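Local coordinates for autoinducer 2-binding protein LsrB (Clostridium saccharobutylicum DSM 13864, PDB 6DSP) that binds the quorum-sensing signal autoinducer-2 in the cleft between its two lobes, at residues I27-G32 with S196-E201; T31-F36 with D224-P229; G230-A235 with K257-D262. All coordinates share one frame; numbering follows the deposited sequence.

How the contacts relate
Contacts 1 and 2 are neighbours at the ligand cleft, their centres about 6 Å apart, while contact 3 belongs to a single lobe and lies farther out. The first two share Thr-31 and Gly-32 and both touch PAV: contact 1 delivers a lysine to it, contact 2 two phenylalanines and a backbone amide. Their parts also pack together, with Pro-28 CB 3.4 Å from Phe-36 CD1 and Ala-200 CA 3.6 Å from Thr-226 CG2. Contact 3 is centred about 13 Å from contact 2 and about 18 Å from contact 1. Helix 227-237 runs from contact 2, at the pocket, into contact 3, where 230-235 lies on it.

Contact 1: residues I27-G32 with S196-E201; sequences IPKLTG and SNQDAE. With PAV ((2R,4S)-2-methyl-2,3,3,4-tetrahydroxytetrahydrofuran), chain C.
Gln-198 crosses Lys-29 at about a right angle and also covers the end of Leu-30, held toward segment 27-32 by a tight turn. Ser-196, its OG hydrogen-bonded to His-159 NE2, opens this type I' turn, which Asp-199 N closes on Ser-196 O at 3.1 Å. Gln-198, with positive phi inside the turn, sets CG anti to its carbonyl carbon (chi1 -57°) and runs on extended, which carries the amide across the lysine. NE2 of Gln-198 comes 3.6 Å from Lys-29 CD and also touches Leu-30 CD2. Leu-30 CD1 meets the backbone O of Gln-198 at 3.3 Å. The polar link goes through a water: it accepts from Lys-29 NZ at 2.9 Å and donates weakly to Gln-198 OE1. That same NZ grips PAV O4 at 2.8 Å and forms a salt bridge with Asp-167, so the ammonium probably shares its charge between them. Asp-199 then caps helix 200-213 through OD1 to Gln-202 N. The contact thus bridges two lobes: 27-32 leads from strand 23-27 of the larger mixed sheet into helix 34-50, whereas 196-201 joins strand 187-195 of the parallel four-stranded sheet to helix 200-213.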
ATOM      1  N   ILE A  27     -12.598  -3.466   4.509  1.00 11.17           N
ATOM      2  CA  ILE A  27     -12.523  -4.071   3.180  1.00 11.31           C
ATOM      3  C   ILE A  27     -11.100  -3.930   2.639  1.00 11.00           C
ATOM      4  O   ILE A  27     -10.611  -2.803   2.463  1.00 11.90           O
ATOM      5  CB  ILE A  27     -13.530  -3.450   2.197  1.00 11.62           C
ATOM      6  CG1 ILE A  27     -14.954  -3.525   2.772  1.00 11.90           C
ATOM      7  CG2 ILE A  27     -13.412  -4.152   0.828  1.00 12.11           C
ATOM      8  CD1 ILE A  27     -16.011  -2.830   1.929  1.00 12.51           C
ATOM      9  N   PRO A  28     -10.415  -5.040   2.352  1.00 10.84           N
ATOM     10  CA  PRO A  28      -9.072  -4.999   1.792  1.00 10.77           C
ATOM     11  C   PRO A  28      -9.143  -4.988   0.267  1.00 10.61           C
ATOM     12  O   PRO A  28     -10.203  -5.189  -0.327  1.00 11.26           O
ATOM     13  CB  PRO A  28      -8.505  -6.347   2.250  1.00 10.98           C
ATOM     14  CG  PRO A  28      -9.705  -7.287   2.138  1.00 10.94           C
ATOM     15  CD  PRO A  28     -10.857  -6.438   2.619  1.00 10.63           C
ATOM     16  N   LYS A  29      -7.987  -4.753  -0.367  1.00 10.63           N
ATOM     17  CA  LYS A  29      -7.953  -4.917  -1.822  1.00 11.21           C
ATOM     18  C   LYS A  29      -8.239  -6.358  -2.223  1.00 11.42           C
ATOM     19  O   LYS A  29      -8.848  -6.596  -3.277  1.00 12.59           O
ATOM     20  CB  LYS A  29      -6.598  -4.485  -2.389  1.00 10.35           C
ATOM     21  CG  LYS A  29      -6.351  -3.018  -2.381  1.00 10.48           C
ATOM     22  CD  LYS A  29      -5.000  -2.697  -3.062  1.00 10.49           C
ATOM     23  CE  LYS A  29      -4.637  -1.230  -3.034  1.00 10.45           C
ATOM     24  NZ  LYS A  29      -3.248  -1.071  -3.572  1.00 11.43           N
ATOM     25  N   LEU A  30      -7.793  -7.317  -1.418  1.00 10.56           N
ATOM     26  CA  LEU A  30      -8.141  -8.724  -1.536  1.00 11.37           C
ATOM     27  C   LEU A  30      -7.802  -9.388  -0.216  1.00 11.63           C
ATOM     28  O   LEU A  30      -6.949  -8.893   0.541  1.00 12.58           O
ATOM     29  CB  LEU A  30      -7.372  -9.413  -2.678  1.00 12.20           C
ATOM     30  CG  LEU A  30      -5.867  -9.690  -2.528  1.00 12.69           C
ATOM     31  CD1 LEU A  30      -5.369 -10.521  -3.709  1.00 13.41           C
ATOM     32  CD2 LEU A  30      -5.064  -8.386  -2.433  1.00 13.28           C
ATOM     33  N   THR A  31      -8.501 -10.480   0.085  1.00 12.45           N
ATOM     34  CA  THR A  31      -8.142 -11.283   1.249  1.00 13.71           C
ATOM     35  C   THR A  31      -7.028 -12.268   0.889  1.00 14.93           C
ATOM     36  O   THR A  31      -6.712 -12.476  -0.282  1.00 16.99           O
ATOM     37  CB  THR A  31      -9.346 -12.073   1.744  1.00 14.54           C
ATOM     38  OG1 THR A  31      -9.834 -12.879   0.681  1.00 16.44           O
ATOM     39  CG2 THR A  31     -10.457 -11.117   2.211  1.00 15.05           C
ATOM     40  N   GLY A  32      -6.397 -12.855   1.903  1.00 15.90           N
ATOM     41  CA  GLY A  32      -5.417 -13.900   1.628  1.00 17.54           C
ATOM     42  C   GLY A  32      -4.081 -13.435   1.081  1.00 20.02           C
ATOM     43  O   GLY A  32      -3.337 -14.238   0.518  1.00 24.96           O
ATOM     44  N   SER A 196       0.995  -7.396 -12.228  1.00 11.60           N
ATOM     45  CA  SER A 196       0.635  -8.776 -11.885  1.00 11.76           C
ATOM     46  C   SER A 196      -0.676  -8.896 -11.117  1.00 11.49           C
ATOM     47  O   SER A 196      -1.045 -10.016 -10.717  1.00 12.52           O
ATOM     48  CB  SER A 196       1.777  -9.532 -11.201  1.00 12.33           C
ATOM     49  OG  SER A 196       2.322  -8.781 -10.130  1.00 12.31           O
ATOM     50  N   ASN A 197      -1.417  -7.813 -10.970  1.00 11.37           N
ATOM     51  CA  ASN A 197      -2.830  -7.885 -10.611  1.00 11.94           C
ATOM     52  C   ASN A 197      -3.086  -8.465  -9.235  1.00 11.80           C
ATOM     53  O   ASN A 197      -4.201  -8.939  -8.956  1.00 12.68           O
ATOM     54  CB  ASN A 197      -3.640  -8.596 -11.700  1.00 13.15           C
ATOM     55  CG  ASN A 197      -3.372  -7.986 -13.046  1.00 14.94           C
ATOM     56  OD1 ASN A 197      -3.659  -6.830 -13.244  1.00 16.55           O
ATOM     57  ND2 ASN A 197      -2.802  -8.748 -13.951  1.00 15.50           N
ATOM     58  N   GLN A 198      -2.086  -8.421  -8.370  1.00 11.28           N
ATOM     59  CA  GLN A 198      -2.151  -8.961  -7.011  1.00 11.35           C
ATOM     60  C   GLN A 198      -2.461 -10.447  -6.985  1.00 12.81           C
ATOM     61  O   GLN A 198      -2.963 -10.959  -5.975  1.00 14.52           O
ATOM     62  CB  GLN A 198      -3.098  -8.154  -6.112  1.00 12.09           C
ATOM     63  CG  GLN A 198      -2.667  -6.704  -6.066  1.00 11.90           C
ATOM     64  CD  GLN A 198      -3.560  -5.828  -5.250  1.00 12.02           C
ATOM     65  OE1 GLN A 198      -4.507  -5.233  -5.774  1.00 12.44           O
ATOM     66  NE2 GLN A 198      -3.306  -5.780  -3.959  1.00 11.90           N
ATOM     67  N   ASP A 199      -2.156 -11.153  -8.063  1.00 13.05           N
ATOM     68  CA  ASP A 199      -2.334 -12.589  -8.122  1.00 13.56           C
ATOM     69  C   ASP A 199      -0.973 -13.234  -7.838  1.00 13.03           C
ATOM     70  O   ASP A 199      -0.017 -13.000  -8.577  1.00 13.38           O
ATOM     71  CB  ASP A 199      -2.857 -12.960  -9.507  1.00 16.05           C
ATOM     72  CG  ASP A 199      -3.140 -14.417  -9.603  1.00 20.36           C
ATOM     73  OD1 ASP A 199      -2.206 -15.217  -9.658  1.00 20.04           O
ATOM     74  OD2 ASP A 199      -4.317 -14.765  -9.481  1.00 25.11           O
ATOM     75  N   ALA A 200      -0.888 -14.023  -6.767  1.00 12.59           N
ATOM     76  CA  ALA A 200       0.395 -14.517  -6.310  1.00 13.41           C
ATOM     77  C   ALA A 200       1.100 -15.347  -7.383  1.00 14.21           C
ATOM     78  O   ALA A 200       2.309 -15.179  -7.609  1.00 14.67           O
ATOM     79  CB  ALA A 200       0.212 -15.297  -5.010  1.00 14.29           C
ATOM     80  N   GLU A 201       0.379 -16.243  -8.058  1.00 14.78           N
ATOM     81  CA  GLU A 201       1.020 -17.049  -9.092  1.00 15.35           C
ATOM     82  C   GLU A 201       1.413 -16.196 -10.298  1.00 14.14           C
ATOM     83  O   GLU A 201       2.490 -16.391 -10.881  1.00 15.52           O
ATOM     84  CB  GLU A 201       0.127 -18.229  -9.504  1.00 18.15           C
ATOM     85  CG  GLU A 201      -0.191 -19.257  -8.376  1.00 21.62           C
ATOM     86  CD  GLU A 201       0.997 -20.106  -7.955  1.00 25.40           C
ATOM     87  OE1 GLU A 201       0.925 -21.346  -7.998  1.00 23.90           O
ATOM     88  OE2 GLU A 201       2.019 -19.545  -7.552  1.00 29.95           O
TER
HETATM   89  O2  PAV C 401       2.378  -1.861  -1.553  1.00 16.29           O
HETATM   90  C2  PAV C 401       1.220  -2.360  -0.851  1.00 12.17           C
HETATM   91  C1  PAV C 401       1.577  -2.990   0.513  1.00 16.09           C
HETATM   92  O5  PAV C 401       0.792  -3.576  -1.682  1.00 11.84           O
HETATM   93  C5  PAV C 401      -0.536  -3.766  -1.448  1.00 12.63           C
HETATM   94  C4  PAV C 401      -1.053  -2.552  -0.655  1.00 13.53           C
HETATM   95  O4  PAV C 401      -2.292  -2.097  -1.190  1.00 12.39           O
HETATM   96  C3  PAV C 401       0.110  -1.566  -0.809  1.00 12.52           C
HETATM   97  O3  PAV C 401       0.169  -0.701   0.292  1.00 13.45           O
HETATM   98  O13 PAV C 401      -0.017  -0.851  -2.018  1.00 12.53           O
HETATM   99  O   HOH W   1      -3.616  -2.563  -6.035  1.00 12.95           O

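Contact 2: residues T31-F36 with D224-P229; sequences TGNAFF and DSTALP. With PAV ((2R,4S)-2-methyl-2,3,3,4-tetrahydroxytetrahydrofuran), chain C.
Asn-33 and Ser-225 form the tight centre of this buried contact, where Ser-225 OG donates a 2.7 Å hydrogen bond to Asn-33 OD1. That oxygen has a second donor, for Asn-33 is the N-cap of helix 34-50 and takes Phe-35 N at 3.1 Å. The two donors come from opposite faces of the amide plane, the hydroxyl tilted 25° from it and the N-H farther out, a pairing that should hold the amide against rotation. CG of Asn-33 stands anti to the backbone N (chi1 177°), which aims the amide at the facing turn. Its ND2 lies close to Thr-226 OG1, at 2.8 Å, but the angle is too poor for a hydrogen bond. Alongside, Phe-35 CB packs 3.7 Å from Ser-225 OG, while its ring leads away to set one face against PAV C1; Phe-36 brings its ring edge to PAV O4, with CZ 3.4 Å away. By contrast, Thr-31 and Gly-32 stay clear of segment 224-229, and Gly-32 lies exposed to solvent. Within segment 224-229, Asp-224 OD2 accepts from Thr-226 N, above the carboxylate plane, and from Ala-227 N, on the anti side, ordering the turn into helix 227-237. Its OD1 meanwhile takes Gln-168 NE2, itself a ligand donor. Held in this way, Ser-225 splits its donors: the hydroxyl reaches the opposite lobe and the backbone N of Ser-225 donates a 2.9 Å hydrogen bond to PAV O5, consistent with lobe closure and signal binding being coupled.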
ATOM      1  N   THR A  31      -8.501 -10.480   0.085  1.00 12.45           N
ATOM      2  CA  THR A  31      -8.142 -11.283   1.249  1.00 13.71           C
ATOM      3  C   THR A  31      -7.028 -12.268   0.889  1.00 14.93           C
ATOM      4  O   THR A  31      -6.712 -12.476  -0.282  1.00 16.99           O
ATOM      5  CB  THR A  31      -9.346 -12.073   1.744  1.00 14.54           C
ATOM      6  OG1 THR A  31      -9.834 -12.879   0.681  1.00 16.44           O
ATOM      7  CG2 THR A  31     -10.457 -11.117   2.211  1.00 15.05           C
ATOM      8  N   GLY A  32      -6.397 -12.855   1.903  1.00 15.90           N
ATOM      9  CA  GLY A  32      -5.417 -13.900   1.628  1.00 17.54           C
ATOM     10  C   GLY A  32      -4.081 -13.435   1.081  1.00 20.02           C
ATOM     11  O   GLY A  32      -3.337 -14.238   0.518  1.00 24.96           O
ATOM     12  N   ASN A  33      -3.815 -12.154   1.112  1.00 15.80           N
ATOM     13  CA  ASN A  33      -2.497 -11.572   0.944  1.00 15.05           C
ATOM     14  C   ASN A  33      -2.032 -11.100   2.314  1.00 13.94           C
ATOM     15  O   ASN A  33      -2.821 -10.540   3.082  1.00 13.68           O
ATOM     16  CB  ASN A  33      -2.645 -10.377   0.004  1.00 16.44           C
ATOM     17  CG  ASN A  33      -1.350  -9.614  -0.219  1.00 17.58           C
ATOM     18  OD1 ASN A  33      -0.955  -8.761   0.582  1.00 16.14           O
ATOM     19  ND2 ASN A  33      -0.717  -9.867  -1.356  1.00 20.90           N
ATOM     20  N   ALA A  34      -0.759 -11.333   2.610  1.00 14.24           N
ATOM     21  CA  ALA A  34      -0.258 -11.139   3.962  1.00 13.85           C
ATOM     22  C   ALA A  34      -0.437  -9.703   4.461  1.00 13.11           C
ATOM     23  O   ALA A  34      -0.688  -9.487   5.646  1.00 14.14           O
ATOM     24  CB  ALA A  34       1.208 -11.551   4.033  1.00 14.51           C
ATOM     25  N   PHE A  35      -0.290  -8.702   3.584  1.00 11.97           N
ATOM     26  CA  PHE A  35      -0.451  -7.311   4.005  1.00 11.85           C
ATOM     27  C   PHE A  35      -1.832  -7.103   4.606  1.00 12.28           C
ATOM     28  O   PHE A  35      -1.985  -6.469   5.670  1.00 12.90           O
ATOM     29  CB  PHE A  35      -0.274  -6.396   2.794  1.00 12.67           C
ATOM     30  CG  PHE A  35      -0.473  -4.939   3.094  1.00 11.42           C
ATOM     31  CD1 PHE A  35       0.549  -4.143   3.627  1.00 12.02           C
ATOM     32  CD2 PHE A  35      -1.720  -4.372   2.901  1.00 11.16           C
ATOM     33  CE1 PHE A  35       0.346  -2.793   3.906  1.00 12.34           C
ATOM     34  CE2 PHE A  35      -1.944  -3.020   3.170  1.00 12.35           C
ATOM     35  CZ  PHE A  35      -0.908  -2.239   3.695  1.00 12.07           C
ATOM     36  N   PHE A  36      -2.856  -7.614   3.925  1.00 12.27           N
ATOM     37  CA  PHE A  36      -4.235  -7.386   4.334  1.00 12.15           C
ATOM     38  C   PHE A  36      -4.614  -8.253   5.512  1.00 12.63           C
ATOM     39  O   PHE A  36      -5.345  -7.805   6.405  1.00 13.25           O
ATOM     40  CB  PHE A  36      -5.150  -7.570   3.123  1.00 12.07           C
ATOM     41  CG  PHE A  36      -4.896  -6.506   2.103  1.00 11.80           C
ATOM     42  CD1 PHE A  36      -5.339  -5.205   2.339  1.00 12.19           C
ATOM     43  CD2 PHE A  36      -4.143  -6.730   0.967  1.00 13.26           C
ATOM     44  CE1 PHE A  36      -5.039  -4.166   1.472  1.00 12.76           C
ATOM     45  CE2 PHE A  36      -3.856  -5.663   0.090  1.00 13.35           C
ATOM     46  CZ  PHE A  36      -4.335  -4.392   0.351  1.00 13.40           C
ATOM     47  N   ASP A 224       4.387  -3.319  -4.446  1.00 11.14           N
ATOM     48  CA  ASP A 224       3.149  -4.057  -4.240  1.00 10.68           C
ATOM     49  C   ASP A 224       3.487  -5.328  -3.466  1.00 10.84           C
ATOM     50  O   ASP A 224       4.482  -5.999  -3.756  1.00 11.84           O
ATOM     51  CB  ASP A 224       2.499  -4.397  -5.574  1.00 10.77           C
ATOM     52  CG  ASP A 224       1.340  -5.372  -5.397  1.00 11.31           C
ATOM     53  OD1 ASP A 224       0.277  -4.922  -4.903  1.00 11.34           O
ATOM     54  OD2 ASP A 224       1.517  -6.579  -5.694  1.00 11.71           O
ATOM     55  N   SER A 225       2.627  -5.671  -2.499  1.00 11.45           N
ATOM     56  CA  SER A 225       2.862  -6.768  -1.570  1.00 11.81           C
ATOM     57  C   SER A 225       2.787  -8.159  -2.212  1.00 11.61           C
ATOM     58  O   SER A 225       3.175  -9.136  -1.561  1.00 12.23           O
ATOM     59  CB  SER A 225       1.929  -6.703  -0.374  1.00 12.63           C
ATOM     60  OG  SER A 225       0.608  -6.961  -0.769  1.00 12.61           O
ATOM     61  N   THR A 226       2.270  -8.267  -3.435  1.00 11.07           N
ATOM     62  CA  THR A 226       2.283  -9.504  -4.200  1.00 11.07           C
ATOM     63  C   THR A 226       3.441  -9.513  -5.187  1.00 11.65           C
ATOM     64  O   THR A 226       4.159 -10.515  -5.315  1.00 12.28           O
ATOM     65  CB  THR A 226       0.954  -9.691  -4.974  1.00 12.14           C
ATOM     66  OG1 THR A 226      -0.156  -9.507  -4.098  1.00 12.92           O
ATOM     67  CG2 THR A 226       0.863 -11.082  -5.524  1.00 12.67           C
ATOM     68  N   ALA A 227       3.651  -8.395  -5.882  1.00 11.43           N
ATOM     69  CA  ALA A 227       4.762  -8.332  -6.832  1.00 11.90           C
ATOM     70  C   ALA A 227       6.105  -8.582  -6.170  1.00 11.71           C
ATOM     71  O   ALA A 227       6.973  -9.222  -6.766  1.00 12.29           O
ATOM     72  CB  ALA A 227       4.793  -6.968  -7.499  1.00 12.91           C
ATOM     73  N   LEU A 228       6.321  -8.066  -4.946  1.00 11.65           N
ATOM     74  CA  LEU A 228       7.634  -8.222  -4.324  1.00 11.51           C
ATOM     75  C   LEU A 228       7.974  -9.680  -4.033  1.00 11.55           C
ATOM     76  O   LEU A 228       9.024 -10.152  -4.491  1.00 12.19           O
ATOM     77  CB  LEU A 228       7.748  -7.314  -3.090  1.00 11.94           C
ATOM     78  CG  LEU A 228       9.090  -7.495  -2.361  1.00 12.50           C
ATOM     79  CD1 LEU A 228      10.314  -7.226  -3.281  1.00 13.22           C
ATOM     80  CD2 LEU A 228       9.161  -6.601  -1.134  1.00 13.29           C
ATOM     81  N   PRO A 229       7.150 -10.453  -3.308  1.00 11.61           N
ATOM     82  CA  PRO A 229       7.506 -11.871  -3.115  1.00 12.16           C
ATOM     83  C   PRO A 229       7.468 -12.653  -4.410  1.00 12.54           C
ATOM     84  O   PRO A 229       8.276 -13.571  -4.592  1.00 12.98           O
ATOM     85  CB  PRO A 229       6.486 -12.371  -2.086  1.00 12.82           C
ATOM     86  CG  PRO A 229       5.315 -11.364  -2.175  1.00 12.98           C
ATOM     87  CD  PRO A 229       5.996 -10.036  -2.481  1.00 13.02           C
TER
HETATM   88  O2  PAV C 401       2.378  -1.861  -1.553  1.00 16.29           O
HETATM   89  C2  PAV C 401       1.220  -2.360  -0.851  1.00 12.17           C
HETATM   90  C1  PAV C 401       1.577  -2.990   0.513  1.00 16.09           C
HETATM   91  O5  PAV C 401       0.792  -3.576  -1.682  1.00 11.84           O
HETATM   92  C5  PAV C 401      -0.536  -3.766  -1.448  1.00 12.63           C
HETATM   93  C4  PAV C 401      -1.053  -2.552  -0.655  1.00 13.53           C
HETATM   94  O4  PAV C 401      -2.292  -2.097  -1.190  1.00 12.39           O
HETATM   95  C3  PAV C 401       0.110  -1.566  -0.809  1.00 12.52           C
HETATM   96  O3  PAV C 401       0.169  -0.701   0.292  1.00 13.45           O
HETATM   97  O13 PAV C 401      -0.017  -0.851  -2.018  1.00 12.53           O

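Contact 3: residues G230-A235 with K257-D262; sequences GQAQAA and KQYCND
Tyr-259 reaches from the short helix 257-261 to helix 227-237 and touches it in two ways. Over one face of its ring sits Ala-232 CB, 3.8 Å from the centroid and 16° off the normal, a CH-pi contact. Along the ring edge comes the amide of Gln-233: Tyr-259 OH donates to Gln-233 OE1 at 2.7 Å, the hydroxyl lying in the carbonyl plane and on a lone pair, with a C=O...donor angle of 134°. The amide and ring planes are 66° apart, and the amide oxygen comes in at the ring's edge. The small alanine lets the aromatic ring settle close to the helix backbone; CA of Ala-232 and CA of Tyr-259 are only 6.7 Å apart.

What sets these groups in place lies one shell out. Gln-233 starts out beside its carbonyl carbon and then bends at chi2, bringing OE1 to the hydroxyl, and its NE2 is tied to Asn-237 OD1 a turn later in the same helix. The tyrosine ring is packed further by Pro-229, Gln-236 and Leu-265. Lys-257, at the start of the short helix, bonds through NZ to Asn-254 OD1 and to the backbone O of Tyr-345, which ties that helix to the C-terminal tail. Helix 227-237 is the connection between the adjacent parallel strands 219-222 and 246-249, a beta-alpha-beta crossover, and the contact joins it to the helix following the second strand, as in the alpha/beta lobes of periplasmic binding proteins.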
ATOM      1  N   GLY A 230       6.594 -12.293  -5.350  1.00 11.71           N
ATOM      2  CA  GLY A 230       6.598 -13.001  -6.620  1.00 12.39           C
ATOM      3  C   GLY A 230       7.883 -12.762  -7.392  1.00 12.38           C
ATOM      4  O   GLY A 230       8.422 -13.682  -8.016  1.00 12.26           O
ATOM      5  N   GLN A 231       8.384 -11.518  -7.366  1.00 12.24           N
ATOM      6  CA  GLN A 231       9.626 -11.212  -8.066  1.00 12.28           C
ATOM      7  C   GLN A 231      10.807 -11.909  -7.403  1.00 12.28           C
ATOM      8  O   GLN A 231      11.719 -12.382  -8.085  1.00 12.37           O
ATOM      9  CB  GLN A 231       9.841  -9.711  -8.044  1.00 12.26           C
ATOM     10  CG  GLN A 231      11.016  -9.278  -8.946  1.00 12.12           C
ATOM     11  CD  GLN A 231      10.710  -9.589 -10.392  1.00 12.30           C
ATOM     12  OE1 GLN A 231       9.819  -8.963 -10.980  1.00 12.83           O
ATOM     13  NE2 GLN A 231      11.465 -10.522 -10.995  1.00 12.88           N
ATOM     14  N   ALA A 232      10.815 -11.961  -6.068  1.00 11.83           N
ATOM     15  CA  ALA A 232      11.873 -12.695  -5.383  1.00 11.97           C
ATOM     16  C   ALA A 232      11.824 -14.175  -5.758  1.00 12.36           C
ATOM     17  O   ALA A 232      12.860 -14.802  -6.051  1.00 13.07           O
ATOM     18  CB  ALA A 232      11.759 -12.517  -3.881  1.00 13.01           C
ATOM     19  N   GLN A 233      10.621 -14.755  -5.789  1.00 12.66           N
ATOM     20  CA  GLN A 233      10.507 -16.161  -6.187  1.00 13.30           C
ATOM     21  C   GLN A 233      10.987 -16.367  -7.625  1.00 12.45           C
ATOM     22  O   GLN A 233      11.678 -17.347  -7.935  1.00 12.37           O
ATOM     23  CB  GLN A 233       9.048 -16.596  -6.048  1.00 13.89           C
ATOM     24  CG  GLN A 233       8.864 -18.061  -6.389  1.00 14.75           C
ATOM     25  CD  GLN A 233       9.508 -18.984  -5.368  1.00 15.21           C
ATOM     26  OE1 GLN A 233       9.390 -18.743  -4.147  1.00 16.18           O
ATOM     27  NE2 GLN A 233      10.180 -20.033  -5.838  1.00 15.98           N
ATOM     28  N   ALA A 234      10.655 -15.423  -8.516  1.00 12.43           N
ATOM     29  CA  ALA A 234      11.119 -15.527  -9.893  1.00 12.92           C
ATOM     30  C   ALA A 234      12.642 -15.519  -9.967  1.00 13.14           C
ATOM     31  O   ALA A 234      13.246 -16.288 -10.728  1.00 13.70           O
ATOM     32  CB  ALA A 234      10.560 -14.374 -10.721  1.00 12.97           C
ATOM     33  N   ALA A 235      13.280 -14.650  -9.180  1.00 12.91           N
ATOM     34  CA  ALA A 235      14.731 -14.593  -9.162  1.00 12.67           C
ATOM     35  C   ALA A 235      15.295 -15.907  -8.660  1.00 12.87           C
ATOM     36  O   ALA A 235      16.231 -16.463  -9.248  1.00 13.64           O
ATOM     37  CB  ALA A 235      15.171 -13.420  -8.292  1.00 13.46           C
ATOM     38  N   LYS A 257      10.926 -12.927   4.912  1.00 16.42           N
ATOM     39  CA  LYS A 257      12.085 -13.323   5.708  1.00 16.89           C
ATOM     40  C   LYS A 257      12.861 -14.449   5.046  1.00 17.18           C
ATOM     41  O   LYS A 257      14.101 -14.430   5.037  1.00 17.72           O
ATOM     42  CB  LYS A 257      11.666 -13.717   7.115  1.00 17.65           C
ATOM     43  CG  LYS A 257      11.283 -12.528   7.982  1.00 18.35           C
ATOM     44  CD  LYS A 257      10.758 -13.021   9.298  1.00 19.31           C
ATOM     45  CE  LYS A 257      10.283 -11.878  10.177  1.00 20.31           C
ATOM     46  NZ  LYS A 257       9.665 -12.400  11.436  1.00 21.40           N
ATOM     47  N   GLN A 258      12.160 -15.455   4.506  1.00 17.19           N
ATOM     48  CA  GLN A 258      12.879 -16.586   3.930  1.00 18.45           C
ATOM     49  C   GLN A 258      13.675 -16.168   2.700  1.00 17.17           C
ATOM     50  O   GLN A 258      14.817 -16.594   2.523  1.00 17.61           O
ATOM     51  CB  GLN A 258      11.924 -17.737   3.597  1.00 21.99           C
ATOM     52  CG  GLN A 258      12.688 -19.009   3.261  1.00 26.88           C
ATOM     53  CD  GLN A 258      13.486 -19.478   4.458  1.00 32.53           C
ATOM     54  OE1 GLN A 258      14.725 -19.520   4.430  1.00 35.82           O
ATOM     55  NE2 GLN A 258      12.777 -19.848   5.525  1.00 33.55           N
ATOM     56  N   TYR A 259      13.090 -15.325   1.843  1.00 15.56           N
ATOM     57  CA  TYR A 259      13.833 -14.816   0.693  1.00 15.48           C
ATOM     58  C   TYR A 259      15.072 -14.065   1.139  1.00 15.63           C
ATOM     59  O   TYR A 259      16.127 -14.154   0.502  1.00 16.16           O
ATOM     60  CB  TYR A 259      12.959 -13.884  -0.163  1.00 15.00           C
ATOM     61  CG  TYR A 259      11.815 -14.594  -0.873  1.00 14.34           C
ATOM     62  CD1 TYR A 259      12.064 -15.650  -1.753  1.00 14.41           C
ATOM     63  CD2 TYR A 259      10.468 -14.225  -0.644  1.00 14.58           C
ATOM     64  CE1 TYR A 259      11.023 -16.329  -2.369  1.00 14.58           C
ATOM     65  CE2 TYR A 259       9.413 -14.884  -1.277  1.00 14.47           C
ATOM     66  CZ  TYR A 259       9.703 -15.945  -2.132  1.00 14.72           C
ATOM     67  OH  TYR A 259       8.647 -16.593  -2.718  1.00 15.65           O
ATOM     68  N   CYS A 260      14.956 -13.299   2.216  1.00 15.86           N
ATOM     69  CA  CYS A 260      16.111 -12.549   2.691  1.00 16.96           C
ATOM     70  C   CYS A 260      17.164 -13.480   3.292  1.00 18.26           C
ATOM     71  O   CYS A 260      18.368 -13.349   2.995  1.00 18.53           O
ATOM     72  CB  CYS A 260      15.615 -11.458   3.659  1.00 17.58           C
ATOM     73  SG  CYS A 260      16.920 -10.348   4.204  1.00 18.55           S
ATOM     74  N   ASN A 261      16.723 -14.472   4.075  1.00 18.28           N
ATOM     75  CA  ASN A 261      17.659 -15.453   4.640  1.00 19.57           C
ATOM     76  C   ASN A 261      18.345 -16.266   3.547  1.00 19.86           C
ATOM     77  O   ASN A 261      19.495 -16.698   3.719  1.00 21.58           O
ATOM     78  CB  ASN A 261      16.938 -16.394   5.613  1.00 21.02           C
ATOM     79  CG  ASN A 261      16.652 -15.733   6.947  1.00 22.76           C
ATOM     80  OD1 ASN A 261      17.453 -14.936   7.430  1.00 23.90           O
ATOM     81  ND2 ASN A 261      15.527 -16.070   7.554  1.00 23.57           N
ATOM     82  N   ASP A 262      17.670 -16.481   2.424  1.00 18.95           N
ATOM     83  CA  ASP A 262      18.246 -17.227   1.309  1.00 19.17           C
ATOM     84  C   ASP A 262      19.064 -16.343   0.381  1.00 18.79           C
ATOM     85  O   ASP A 262      19.519 -16.823  -0.666  1.00 20.02           O
ATOM     86  CB  ASP A 262      17.140 -17.917   0.499  1.00 20.99           C
ATOM     87  CG  ASP A 262      16.512 -19.069   1.252  1.00 23.55           C
ATOM     88  OD1 ASP A 262      17.123 -19.484   2.257  1.00 25.71           O
ATOM     89  OD2 ASP A 262      15.423 -19.559   0.847  1.00 24.11           O
TER